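Side-chain contact in activator of Hsp90 ATPase homologue 1/2-like C-terminal domain-containing protein (Staphylococcus saprophyticus subsp. saprophyticus, PDB 3Q6A), which is of unknown function but belongs to the AHA1 family, whose namesake activates the Hsp90 ATPase: residues S117-K120 and V121-H125. Numbering follows the deposited sequence.
Sequences SCLK and VYLEH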
loop_
_atom_site.group_PDB
_atom_site.type_symbol
_atom_site.label_atom_id
_atom_site.label_comp_id
_atom_site.label_asym_id
_atom_site.label_seq_id
_atom_site.Cartn_x
_atom_site.Cartn_y
_atom_site.Cartn_z
ATOM N N SER D 117 4.034 -2.426 -1.568
ATOM C CA SER D 117 2.955 -3.377 -1.855
ATOM C C SER D 117 3.122 -3.878 -3.273
ATOM O O SER D 117 2.932 -5.055 -3.547
ATOM C CB SER D 117 1.572 -2.711 -1.710
ATOM O OG SER D 117 1.378 -2.323 -0.367
ATOM N N CYS D 118 3.469 -2.975 -4.183
ATOM C CA CYS D 118 3.705 -3.356 -5.571
ATOM C C CYS D 118 4.917 -4.293 -5.594
ATOM O O CYS D 118 4.949 -5.264 -6.345
ATOM C CB CYS D 118 4.012 -2.125 -6.415
ATOM S SG CYS D 118 2.603 -1.023 -6.634
ATOM N N LEU D 119 5.917 -3.979 -4.778
ATOM C CA LEU D 119 7.117 -4.812 -4.696
ATOM C C LEU D 119 6.739 -6.245 -4.292
ATOM O O LEU D 119 7.120 -7.217 -4.959
ATOM C CB LEU D 119 8.084 -4.229 -3.672
ATOM C CG LEU D 119 9.309 -5.093 -3.364
ATOM C CD1 LEU D 119 10.190 -5.187 -4.615
ATOM C CD2 LEU D 119 10.053 -4.537 -2.179
ATOM N N LYS D 120 5.979 -6.359 -3.210
ATOM C CA LYS D 120 5.554 -7.651 -2.669
ATOM C C LYS D 120 4.805 -8.489 -3.701
ATOM O O LYS D 120 5.080 -9.694 -3.881
ATOM C CB LYS D 120 4.700 -7.417 -1.419
ATOM C CG LYS D 120 4.229 -8.693 -0.704
ATOM C CD LYS D 120 3.332 -8.371 0.482
ATOM C CE LYS D 120 2.852 -9.642 1.204
ATOM N NZ LYS D 120 3.971 -10.381 1.915
ATOM N N VAL D 121 3.871 -7.855 -4.402
ATOM C CA VAL D 121 3.104 -8.556 -5.417
ATOM C C VAL D 121 3.978 -9.015 -6.587
ATOM O O VAL D 121 3.832 -10.135 -7.082
ATOM C CB VAL D 121 1.992 -7.663 -5.981
ATOM C CG1 VAL D 121 1.243 -8.405 -7.077
ATOM C CG2 VAL D 121 1.050 -7.250 -4.855
ATOM N N TYR D 122 4.877 -8.145 -7.034
ATOM C CA TYR D 122 5.752 -8.483 -8.152
ATOM C C TYR D 122 6.661 -9.681 -7.840
ATOM O O TYR D 122 6.813 -10.581 -8.671
ATOM C CB TYR D 122 6.589 -7.257 -8.543
ATOM C CG TYR D 122 7.747 -7.535 -9.485
ATOM C CD1 TYR D 122 7.522 -8.016 -10.772
ATOM C CD2 TYR D 122 9.069 -7.326 -9.077
ATOM C CE1 TYR D 122 8.590 -8.291 -11.641
ATOM C CE2 TYR D 122 10.146 -7.595 -9.940
ATOM C CZ TYR D 122 9.893 -8.080 -11.217
ATOM O OH TYR D 122 10.940 -8.381 -12.069
ATOM N N LEU D 123 7.250 -9.699 -6.654
ATOM C CA LEU D 123 8.154 -10.788 -6.269
ATOM C C LEU D 123 7.454 -12.069 -5.808
ATOM O O LEU D 123 7.984 -13.170 -5.986
ATOM C CB LEU D 123 9.114 -10.314 -5.178
ATOM C CG LEU D 123 10.096 -9.215 -5.620
ATOM C CD1 LEU D 123 10.966 -8.763 -4.447
ATOM C CD2 LEU D 123 10.953 -9.754 -6.763
ATOM N N GLU D 124 6.271 -11.942 -5.223
ATOM C CA GLU D 124 5.560 -13.131 -4.743
ATOM C C GLU D 124 4.657 -13.762 -5.799
ATOM O O GLU D 124 4.334 -14.945 -5.698
ATOM C CB GLU D 124 4.735 -12.797 -3.493
ATOM C CG GLU D 124 5.570 -12.573 -2.234
ATOM C CD GLU D 124 4.736 -12.243 -1.022
ATOM O OE1 GLU D 124 3.496 -12.399 -1.086
ATOM O OE2 GLU D 124 5.305 -11.844 0.014
ATOM N N HIS D 125 4.264 -12.999 -6.816
ATOM C CA HIS D 125 3.375 -13.540 -7.840
ATOM C C HIS D 125 3.776 -13.330 -9.291
ATOM O O HIS D 125 3.127 -13.864 -10.191
ATOM C CB HIS D 125 1.960 -12.990 -7.647
ATOM C CG HIS D 125 1.305 -13.470 -6.396
ATOM N ND1 HIS D 125 1.144 -14.809 -6.114
ATOM C CD2 HIS D 125 0.818 -12.795 -5.327
ATOM C CE1 HIS D 125 0.592 -14.940 -4.920
ATOM N NE2 HIS D 125 0.385 -13.734 -4.421
#
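Val121 N bonds to Ser117 O, the first of the i to i+4 bonds along this end of the helix. Its branch CG2, lying beside the backbone N, comes to 3.2 Å from that same Ser117 O. Val121 and Ser117 each pack on their counterpart in the second subunit, which places this face of the helix at the dimer interface. Tyr122 repeats the i to i+4 bond, its N 3.0 Å from Cys118 O. Leu123 N bonds to Leu119 O, while the two leucines cross obliquely and touch methyl to methyl, Leu119 CD1 to Leu123 CD1 at 3.7 Å. Both also pack on helix 13-21, and Leu123 on Val9 of strand 3-9 as well; this is the inner side of the long C-terminal helix 102-125, which lies against the antiparallel sheet in the helix-grip fold of the Bet v 1-like clan. Glu124 N closes on Lys120 O at 2.9 Å, less straight at 148°. The same pair also forms a salt bridge, Lys120 NZ to Glu124 OE2 at 2.7 Å, in which the ammonium meets the syn side of the carboxylate, 20° out of its plane. Lys120 is extended as far as CE, and the bend at chi4 (68°) turns NZ to the carboxylate; Lys120 CG lies 3.4 Å from Glu124 OE2. Gln8 O also accepts from NZ and Asp10 N donates to OE2, tying the ion pair to strand 3-9 and the residues just after it. His125 N bonds to Val121 O, and its NE2 pairs with Thr128 O of the second subunit.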